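Local coordinates for pirin family protein (Acinetobacter baumannii, PDB 6D0P), which probably oxidises quercetin-type flavonols as an iron-dependent dioxygenase of the pirin family, built from two cupin domains, at residues H196-E202 and E234-L240; M4-A10 and N218-L223; A75-V80 and T91-G95. All coordinates share one frame; numbering follows the deposited sequence. Where two conformers were deposited one is given.

Contact 1: residues H196-E202 and E234-L240; sequences HTLYVPE and EGVEFSL
Leu198 sits over one face of the Phe238 ring, its CB 4.3 Å from the ring centroid and 22° off the ring normal, a CH-pi contact offset toward the rim. Val200 reaches the same ring in its plane, CG2 being 3.6 Å from CE1 of Phe238 at the edge. A chi1 of 65° places CG of Phe238 between its own backbone N and carbonyl carbon, and from there the ring reaches both partners. Leu240 extends this apolar face, and Trp186, Val208 and Val250 pack against it from the facing sheet, as expected of the beta sandwich in the C-terminal cupin domain. Strands 196-199 and 237-240 run antiparallel; Leu198 N donates to Phe238 O at 2.8 Å, and the pattern continues past the strand end, where Val200 N meets Val236 O.

On the face that carries Thr197, Tyr199, Glu237 and Ser239, the Tyr199 ring runs alongside the Glu237 carboxylate, their planes 78° apart, with OE1 of Glu237 3.5 Å from CE1 of Tyr199 at the ring edge. The second carboxylate oxygen, OE2, accepts from a water that also bonds Thr197 OG1. Beyond the strands, Gly235 N donates to the syn side of Glu202 OE2 at 3.0 Å.

Contact 2: residues M4-A10 and N218-L223; sequences MKKFLGA and NDTNRL
Phe7 and Asn221 face each other across two strands, 7-10 and 221-223, whose axes approach no closer than 9.4 Å and run at 33° to one another, so side chains rather than a backbone ladder bridge the gap. The Asn221 amide stacks on the Phe7 ring with the two planes 25° apart, its OD1 3.3 Å from Phe7 CD2, while Asn221 CB stands over the ring centre in a CH-pi contact, 3.9 Å from the centroid and nearly on the ring normal. The opposite face of the ring is met by Gly9 N from its own strand, which leaves the phenyl group sandwiched. CG of Phe7 is anti to the backbone N (chi1 172°), extending the ring across to Asn221 and to Leu223, whose CD2 is 3.9 Å from Phe7 CE1. Ala10 CB touches that same methyl.

Strand 7-12 is an outermost strand of one sheet of the C-terminal cupin sandwich, and 221-224 is an outermost strand of the other, so the N-terminal segment packs across the sandwich edge. Leu8 and Gly9 form a classic beta bulge opposite Ile230, and Thr220 and Asn221 another opposite Val217.

At the loop end, in one of its two conformers, selenomethionine Met4 brings SE 3.6 Å from Asn218 CG. Asn218 ND2 makes a weak bond to Lys5 O (2.8 Å) and shares a water with Phe7 N; Ser239 N donates to Asn218 OD1.

Contact 3: residues A75-V80 and T91-G95; sequences AYQGEV and TIKTG
Thr94 OG1 is held by two bonds: it donates to Gly78 O at 2.9 Å and accepts from a water that in turn takes the hydrogen of Gly78 N. The direct approach of Gly78 N to this hydroxyl has too poor an angle to count as a bond, so the water makes that link. This is the corner where the chain leaves strand 69-75 of the N-terminal cupin domain, turns at Tyr76 and enters strand 80-84, which pairs antiparallel with 89-92. Tyr76 and Gln77 form a classic beta bulge opposite Glu124.

With chi1 at -75°, OG1 of Thr94 lies beside the backbone N and CG2 is anti to it; the hydroxyl is thereby turned to Gly78 while the methyl comes 3.2 Å from Tyr76 O. Gly95 N holds the other end of the corner, donating to Ala75 O with 165° at the hydrogen but tilted 31° from the carbonyl plane. Where the strands pair, Ile92 N and Val80 O meet at 2.7 Å, and Val80 N returns a bond to Ile92 O. Ala75 CB packs on Ile92 CG2 at 3.8 Å. The Val80 side chain is about 4 Å from that of Glu110, which places this strand pair next to a metal ligand, with the Val80 side chain about 9 Å from the manganese.

Glu79 and Lys93 run alongside each other in the same direction, but their charged ends stay 5.7 Å apart (OE2 of Glu79 to NZ of Lys93), so the touch is between the carboxylate and the lysine's aliphatic part. Ser113 OG bonds Glu79 OE1, and a water donating to Glu79 OE2 at 2.6 Å accepts from Thr94 N.

How the contacts relate
From the N terminus, residues 4-10 open contact 2, which closes only at 218-223, after the chain has built the N-terminal cupin domain and part of the C-terminal one. Contact 3 is nested inside that long loop, closing a short excursion between 75-80 and 91-95. Contact 1 opens at 196-202, before contact 2 closes, and ends at 234-240, so these two cross. They also touch: Glu237 O is 2.7 Å from Lys5 N, probably a hydrogen bond, joining the N-terminal segment to the C-terminal cupin sheet. Contact 3 stands apart in the other cupin domain, its centre about 30 Å from that of contact 1.

Contact 1: residues H196-E202 and E234-L240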
loop_
_atom_site.group_PDB
_atom_site.type_symbol
_atom_site.label_atom_id
_atom_site.label_comp_id
_atom_site.label_asym_id
_atom_site.label_seq_id
_atom_site.Cartn_x
_atom_site.Cartn_y
_atom_site.Cartn_z
ATOM N N HIS A 196 -14.992 13.338 -11.019
ATOM C CA HIS A 196 -14.692 12.104 -11.735
ATOM C C HIS A 196 -15.550 10.943 -11.235
ATOM O O HIS A 196 -15.744 10.786 -10.038
ATOM C CB HIS A 196 -13.220 11.754 -11.548
ATOM C CG HIS A 196 -12.344 12.936 -11.733
ATOM N ND1 HIS A 196 -11.914 13.342 -12.985
ATOM C CD2 HIS A 196 -11.852 13.827 -10.839
ATOM C CE1 HIS A 196 -11.186 14.431 -12.858
ATOM N NE2 HIS A 196 -11.107 14.736 -11.536
ATOM N N THR A 197 -16.027 10.133 -12.174
ATOM C CA THR A 197 -16.782 8.930 -11.854
ATOM C C THR A 197 -15.866 7.726 -12.094
ATOM O O THR A 197 -15.238 7.595 -13.156
ATOM C CB THR A 197 -18.076 8.846 -12.673
ATOM O OG1 THR A 197 -18.894 9.922 -12.230
ATOM C CG2 THR A 197 -18.828 7.544 -12.495
ATOM N N LEU A 198 -15.760 6.872 -11.095
ATOM C CA LEU A 198 -14.949 5.679 -11.231
ATOM C C LEU A 198 -15.874 4.462 -11.211
ATOM O O LEU A 198 -16.924 4.458 -10.536
ATOM C CB LEU A 198 -13.921 5.602 -10.098
ATOM C CG LEU A 198 -12.869 6.710 -10.085
ATOM C CD1 LEU A 198 -13.450 7.997 -9.527
ATOM C CD2 LEU A 198 -11.655 6.286 -9.279
ATOM N N TYR A 199 -15.483 3.458 -11.982
ATOM C CA TYR A 199 -16.201 2.198 -12.059
ATOM C C TYR A 199 -15.307 1.104 -11.498
ATOM O O TYR A 199 -14.116 1.001 -11.864
ATOM C CB TYR A 199 -16.613 1.867 -13.490
ATOM C CG TYR A 199 -17.525 2.906 -14.074
ATOM C CD1 TYR A 199 -18.877 2.925 -13.779
ATOM C CD2 TYR A 199 -17.017 3.905 -14.886
ATOM C CE1 TYR A 199 -19.710 3.903 -14.303
ATOM C CE2 TYR A 199 -17.836 4.882 -15.421
ATOM C CZ TYR A 199 -19.186 4.885 -15.123
ATOM O OH TYR A 199 -19.971 5.858 -15.669
ATOM N N VAL A 200 -15.913 0.316 -10.612
ATOM C CA VAL A 200 -15.281 -0.756 -9.861
ATOM C C VAL A 200 -16.073 -2.041 -10.102
ATOM O O VAL A 200 -17.267 -1.979 -10.347
ATOM C CB VAL A 200 -15.261 -0.392 -8.364
ATOM C CG1 VAL A 200 -14.852 -1.555 -7.466
ATOM C CG2 VAL A 200 -14.388 0.821 -8.112
ATOM N N PRO A 201 -15.406 -3.202 -10.064
ATOM C CA PRO A 201 -16.166 -4.428 -10.204
ATOM C C PRO A 201 -17.191 -4.677 -9.085
ATOM O O PRO A 201 -16.930 -4.445 -7.897
ATOM C CB PRO A 201 -15.111 -5.539 -10.218
ATOM C CG PRO A 201 -13.874 -4.867 -10.688
ATOM C CD PRO A 201 -13.959 -3.492 -10.081
ATOM N N GLU A 202 -18.352 -5.153 -9.499
ATOM C CA GLU A 202 -19.443 -5.471 -8.603
ATOM C C GLU A 202 -18.939 -6.440 -7.525
ATOM O O GLU A 202 -18.236 -7.391 -7.839
ATOM C CB GLU A 202 -20.583 -6.106 -9.404
ATOM C CG GLU A 202 -21.750 -6.583 -8.569
ATOM C CD GLU A 202 -22.523 -5.459 -7.900
ATOM O OE1 GLU A 202 -23.061 -4.595 -8.625
ATOM O OE2 GLU A 202 -22.580 -5.450 -6.661
ATOM N N GLU A 234 -21.578 -3.879 -2.643
ATOM C CA GLU A 234 -22.657 -3.847 -3.619
ATOM C C GLU A 234 -22.542 -2.554 -4.435
ATOM O O GLU A 234 -22.332 -1.489 -3.858
ATOM C CB GLU A 234 -24.017 -3.908 -2.904
ATOM C CG GLU A 234 -24.208 -5.125 -1.987
ATOM C CD GLU A 234 -23.242 -5.331 -0.811
ATOM O OE1 GLU A 234 -22.833 -4.305 -0.153
ATOM O OE2 GLU A 234 -22.879 -6.538 -0.540
ATOM N N GLY A 235 -22.716 -2.630 -5.759
ATOM C CA GLY A 235 -22.617 -1.427 -6.608
ATOM C C GLY A 235 -21.338 -1.402 -7.455
ATOM O O GLY A 235 -20.344 -2.102 -7.171
ATOM N N VAL A 236 -21.333 -0.573 -8.488
ATOM C CA VAL A 236 -20.191 -0.546 -9.391
ATOM C C VAL A 236 -19.639 0.865 -9.556
ATOM O O VAL A 236 -18.594 1.008 -10.181
ATOM C CB VAL A 236 -20.536 -1.123 -10.777
ATOM C CG1 VAL A 236 -20.800 -2.605 -10.711
ATOM C CG2 VAL A 236 -21.690 -0.382 -11.442
ATOM N N GLU A 237 -20.274 1.896 -9.055
ATOM C CA GLU A 237 -19.683 3.190 -9.363
ATOM C C GLU A 237 -19.763 4.153 -8.180
ATOM O O GLU A 237 -20.615 4.034 -7.290
ATOM C CB GLU A 237 -20.364 3.779 -10.600
ATOM C CG GLU A 237 -21.531 4.686 -10.295
ATOM C CD GLU A 237 -22.195 5.304 -11.517
ATOM O OE1 GLU A 237 -22.625 4.536 -12.382
ATOM O OE2 GLU A 237 -22.270 6.562 -11.601
ATOM N N PHE A 238 -18.847 5.112 -8.212
ATOM C CA PHE A 238 -18.848 6.192 -7.262
ATOM C C PHE A 238 -18.154 7.384 -7.913
ATOM O O PHE A 238 -17.452 7.225 -8.929
ATOM C CB PHE A 238 -18.186 5.788 -5.942
ATOM C CG PHE A 238 -16.716 5.475 -6.019
ATOM C CD1 PHE A 238 -16.280 4.220 -6.404
ATOM C CD2 PHE A 238 -15.768 6.439 -5.689
ATOM C CE1 PHE A 238 -14.923 3.931 -6.484
ATOM C CE2 PHE A 238 -14.414 6.141 -5.739
ATOM C CZ PHE A 238 -13.991 4.886 -6.135
ATOM N N SER A 239 -18.337 8.539 -7.315
ATOM C CA SER A 239 -17.759 9.770 -7.846
ATOM C C SER A 239 -16.873 10.441 -6.795
ATOM O O SER A 239 -17.105 10.329 -5.570
ATOM C CB SER A 239 -18.828 10.721 -8.334
ATOM O OG SER A 239 -19.579 11.280 -7.257
ATOM N N LEU A 240 -15.878 11.152 -7.292
ATOM C CA LEU A 240 -14.988 11.945 -6.473
ATOM C C LEU A 240 -14.944 13.359 -7.067
ATOM O O LEU A 240 -14.767 13.535 -8.283
ATOM C CB LEU A 240 -13.586 11.334 -6.463
ATOM C CG LEU A 240 -13.404 9.971 -5.802
ATOM C CD1 LEU A 240 -11.948 9.550 -5.888
ATOM C CD2 LEU A 240 -13.843 9.993 -4.347
HETATM O O HOH W 1 -21.135 9.147 -10.693
#

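Contact 2: residues M4-A10 and N218-L223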
loop_
_atom_site.group_PDB
_atom_site.type_symbol
_atom_site.label_atom_id
_atom_site.label_comp_id
_atom_site.label_asym_id
_atom_site.label_seq_id
_atom_site.Cartn_x
_atom_site.Cartn_y
_atom_site.Cartn_z
HETATM N N MSE A 4 -24.919 2.736 -7.685
HETATM C CA MSE A 4 -23.909 3.502 -6.987
HETATM C C MSE A 4 -23.495 2.790 -5.717
HETATM O O MSE A 4 -24.344 2.230 -4.973
HETATM C CB MSE A 4 -24.496 4.875 -6.660
HETATM C CG MSE A 4 -23.436 5.899 -6.255
HETATM SE SE MSE A 4 -24.270 7.500 -5.439
HETATM C CE MSE A 4 -25.099 6.663 -3.845
ATOM N N LYS A 5 -22.182 2.768 -5.457
ATOM C CA LYS A 5 -21.686 2.241 -4.192
ATOM C C LYS A 5 -22.047 3.271 -3.112
ATOM O O LYS A 5 -22.018 4.489 -3.352
ATOM C CB LYS A 5 -20.178 1.974 -4.228
ATOM C CG LYS A 5 -19.751 0.746 -5.021
ATOM C CD LYS A 5 -18.258 0.501 -4.988
ATOM C CE LYS A 5 -17.841 -0.828 -5.576
ATOM N NZ LYS A 5 -18.405 -1.979 -4.838
ATOM N N LYS A 6 -22.406 2.786 -1.935
ATOM C CA LYS A 6 -22.779 3.666 -0.844
ATOM C C LYS A 6 -21.563 3.927 0.057
ATOM O O LYS A 6 -20.752 3.041 0.270
ATOM C CB LYS A 6 -23.902 3.004 -0.039
ATOM C CG LYS A 6 -25.110 2.562 -0.861
ATOM C CD LYS A 6 -26.126 1.776 -0.071
ATOM C CE LYS A 6 -27.305 1.343 -0.916
ATOM N NZ LYS A 6 -28.206 0.449 -0.154
ATOM N N PHE A 7 -21.460 5.139 0.579
ATOM C CA PHE A 7 -20.440 5.484 1.564
ATOM C C PHE A 7 -20.867 4.909 2.929
ATOM O O PHE A 7 -21.926 5.282 3.449
ATOM C CB PHE A 7 -20.312 7.004 1.644
ATOM C CG PHE A 7 -19.430 7.508 2.746
ATOM C CD1 PHE A 7 -18.058 7.516 2.613
ATOM C CD2 PHE A 7 -19.981 8.027 3.901
ATOM C CE1 PHE A 7 -17.253 7.995 3.634
ATOM C CE2 PHE A 7 -19.176 8.520 4.914
ATOM C CZ PHE A 7 -17.814 8.471 4.792
ATOM N N LEU A 8 -20.073 4.039 3.529
ATOM C CA LEU A 8 -20.452 3.410 4.824
ATOM C C LEU A 8 -19.812 4.104 6.029
ATOM O O LEU A 8 -20.428 4.185 7.129
ATOM C CB LEU A 8 -20.046 1.936 4.773
ATOM C CG LEU A 8 -20.730 1.136 3.669
ATOM C CD1 LEU A 8 -20.290 -0.327 3.692
ATOM C CD2 LEU A 8 -22.238 1.258 3.803
ATOM N N GLY A 9 -18.604 4.605 5.865
ATOM C CA GLY A 9 -17.916 5.271 6.965
ATOM C C GLY A 9 -16.488 5.628 6.619
ATOM O O GLY A 9 -15.976 5.222 5.557
ATOM N N ALA A 10 -15.828 6.347 7.529
ATOM C CA ALA A 10 -14.476 6.739 7.270
ATOM C C ALA A 10 -13.715 6.888 8.583
ATOM O O ALA A 10 -14.313 7.193 9.644
ATOM C CB ALA A 10 -14.444 8.031 6.481
ATOM N N ASN A 218 -19.536 10.829 -3.867
ATOM C CA ASN A 218 -20.961 10.727 -4.224
ATOM C C ASN A 218 -21.733 12.002 -3.856
ATOM O O ASN A 218 -22.862 11.912 -3.379
ATOM C CB ASN A 218 -21.605 9.493 -3.588
ATOM C CG ASN A 218 -21.030 8.209 -4.138
ATOM O OD1 ASN A 218 -20.466 8.210 -5.223
ATOM N ND2 ASN A 218 -21.165 7.114 -3.402
ATOM N N ASP A 219 -21.114 13.165 -4.070
ATOM C CA ASP A 219 -21.732 14.487 -3.881
ATOM C C ASP A 219 -22.139 14.797 -2.436
ATOM O O ASP A 219 -22.558 15.916 -2.202
ATOM C CB ASP A 219 -23.006 14.655 -4.722
ATOM C CG ASP A 219 -22.787 14.459 -6.208
ATOM O OD1 ASP A 219 -21.796 15.013 -6.745
ATOM O OD2 ASP A 219 -23.607 13.755 -6.812
ATOM N N THR A 220 -22.034 13.893 -1.475
ATOM C CA THR A 220 -22.545 14.212 -0.142
ATOM C C THR A 220 -21.545 13.939 0.992
ATOM O O THR A 220 -21.836 14.347 2.101
ATOM C CB THR A 220 -23.832 13.420 0.147
ATOM O OG1 THR A 220 -23.499 12.039 0.005
ATOM C CG2 THR A 220 -24.976 13.772 -0.784
ATOM N N ASN A 221 -20.422 13.257 0.791
ATOM C CA ASN A 221 -19.541 13.007 1.954
ATOM C C ASN A 221 -18.127 13.515 1.676
ATOM O O ASN A 221 -17.408 12.990 0.832
ATOM C CB ASN A 221 -19.533 11.534 2.361
ATOM C CG ASN A 221 -20.822 11.123 3.048
ATOM O OD1 ASN A 221 -21.642 10.466 2.429
ATOM N ND2 ASN A 221 -21.003 11.509 4.312
ATOM N N ARG A 222 -17.720 14.513 2.439
ATOM C CA ARG A 222 -16.413 15.086 2.253
ATOM C C ARG A 222 -15.376 14.348 3.100
ATOM O O ARG A 222 -15.621 14.021 4.254
ATOM C CB ARG A 222 -16.463 16.567 2.612
ATOM C CG ARG A 222 -15.132 17.275 2.443
ATOM C CD ARG A 222 -15.362 18.764 2.484
ATOM N NE ARG A 222 -14.100 19.472 2.571
ATOM C CZ ARG A 222 -13.938 20.719 2.204
ATOM N NH1 ARG A 222 -14.970 21.385 1.705
ATOM N NH2 ARG A 222 -12.759 21.294 2.339
ATOM N N LEU A 223 -14.217 14.103 2.505
ATOM C CA LEU A 223 -13.104 13.415 3.151
ATOM C C LEU A 223 -11.882 14.334 3.149
ATOM O O LEU A 223 -11.584 14.941 2.124
ATOM C CB LEU A 223 -12.750 12.148 2.383
ATOM C CG LEU A 223 -13.858 11.126 2.166
ATOM C CD1 LEU A 223 -13.316 9.983 1.334
ATOM C CD2 LEU A 223 -14.405 10.615 3.498
HETATM O O HOH W 2 -22.964 7.537 -0.757
#

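Contact 3: residues A75-V80 and T91-G95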
loop_
_atom_site.group_PDB
_atom_site.type_symbol
_atom_site.label_atom_id
_atom_site.label_comp_id
_atom_site.label_asym_id
_atom_site.label_seq_id
_atom_site.Cartn_x
_atom_site.Cartn_y
_atom_site.Cartn_z
ATOM N N ALA A 75 7.031 5.057 -3.537
ATOM C CA ALA A 75 7.849 6.215 -3.144
ATOM C C ALA A 75 7.287 7.485 -3.799
ATOM O O ALA A 75 7.197 7.543 -5.015
ATOM C CB ALA A 75 9.294 5.996 -3.551
ATOM N N TYR A 76 6.960 8.497 -3.000
ATOM C CA TYR A 76 6.449 9.784 -3.526
ATOM C C TYR A 76 7.547 10.860 -3.492
ATOM O O TYR A 76 7.687 11.649 -4.435
ATOM C CB TYR A 76 5.192 10.218 -2.767
ATOM C CG TYR A 76 3.986 9.348 -3.036
ATOM C CD1 TYR A 76 3.461 9.235 -4.317
ATOM C CD2 TYR A 76 3.350 8.661 -2.025
ATOM C CE1 TYR A 76 2.352 8.441 -4.583
ATOM C CE2 TYR A 76 2.244 7.863 -2.271
ATOM C CZ TYR A 76 1.727 7.769 -3.548
ATOM O OH TYR A 76 0.641 6.979 -3.783
ATOM N N GLN A 77 8.290 10.931 -2.395
ATOM C CA GLN A 77 9.398 11.880 -2.259
ATOM C C GLN A 77 10.522 11.130 -1.551
ATOM O O GLN A 77 10.278 10.385 -0.597
ATOM C CB GLN A 77 9.019 13.133 -1.471
ATOM C CG GLN A 77 7.886 13.944 -2.084
ATOM C CD GLN A 77 7.719 15.292 -1.424
ATOM O OE1 GLN A 77 8.584 16.167 -1.524
ATOM N NE2 GLN A 77 6.595 15.480 -0.756
ATOM N N GLY A 78 11.737 11.303 -2.030
ATOM C CA GLY A 78 12.831 10.520 -1.459
ATOM C C GLY A 78 12.887 9.118 -2.059
ATOM O O GLY A 78 12.171 8.810 -3.027
ATOM N N GLU A 79 13.717 8.247 -1.473
ATOM C CA GLU A 79 13.998 6.932 -2.050
ATOM C C GLU A 79 14.220 5.909 -0.940
ATOM O O GLU A 79 14.754 6.255 0.096
ATOM C CB GLU A 79 15.295 6.931 -2.861
ATOM C CG GLU A 79 15.403 7.980 -3.946
ATOM C CD GLU A 79 16.624 7.822 -4.851
ATOM O OE1 GLU A 79 17.641 7.170 -4.419
ATOM O OE2 GLU A 79 16.581 8.377 -6.000
ATOM N N VAL A 80 13.861 4.648 -1.210
ATOM C CA VAL A 80 14.020 3.559 -0.255
ATOM C C VAL A 80 14.860 2.452 -0.893
ATOM O O VAL A 80 14.589 2.034 -2.023
ATOM C CB VAL A 80 12.648 3.026 0.194
ATOM C CG1 VAL A 80 12.743 1.750 1.026
ATOM C CG2 VAL A 80 11.854 4.084 0.939
ATOM N N THR A 91 16.552 -0.550 -5.218
ATOM C CA THR A 91 16.278 0.819 -4.798
ATOM C C THR A 91 15.010 1.336 -5.473
ATOM O O THR A 91 14.877 1.278 -6.683
ATOM C CB THR A 91 17.467 1.736 -5.074
ATOM O OG1 THR A 91 18.518 1.353 -4.189
ATOM C CG2 THR A 91 17.145 3.195 -4.835
ATOM N N ILE A 92 14.092 1.817 -4.649
ATOM C CA ILE A 92 12.825 2.371 -5.098
ATOM C C ILE A 92 13.007 3.889 -5.223
ATOM O O ILE A 92 13.070 4.581 -4.213
ATOM C CB ILE A 92 11.712 2.031 -4.089
ATOM C CG1 ILE A 92 11.726 0.549 -3.693
ATOM C CG2 ILE A 92 10.353 2.485 -4.606
ATOM C CD1 ILE A 92 10.792 0.195 -2.550
ATOM N N LYS A 93 13.082 4.407 -6.436
ATOM C CA LYS A 93 13.255 5.851 -6.612
ATOM C C LYS A 93 11.883 6.525 -6.591
ATOM O O LYS A 93 10.836 5.839 -6.593
ATOM C CB LYS A 93 13.980 6.165 -7.924
ATOM C CG LYS A 93 15.339 5.520 -8.116
ATOM C CD LYS A 93 16.015 5.975 -9.406
ATOM C CE LYS A 93 17.329 5.274 -9.660
ATOM N NZ LYS A 93 18.018 5.799 -10.866
ATOM N N THR A 94 11.876 7.861 -6.564
ATOM C CA THR A 94 10.620 8.607 -6.547
ATOM C C THR A 94 9.788 8.191 -7.772
ATOM O O THR A 94 10.282 8.161 -8.898
ATOM C CB THR A 94 10.870 10.124 -6.506
ATOM O OG1 THR A 94 11.283 10.461 -5.180
ATOM C CG2 THR A 94 9.645 10.948 -6.832
ATOM N N GLY A 95 8.552 7.802 -7.538
ATOM C CA GLY A 95 7.667 7.376 -8.631
ATOM C C GLY A 95 7.710 5.880 -8.886
ATOM O O GLY A 95 6.826 5.357 -9.606
HETATM O O HOH W 3 12.211 13.240 -4.039
HETATM O O HOH W 4 14.396 9.414 -6.935
#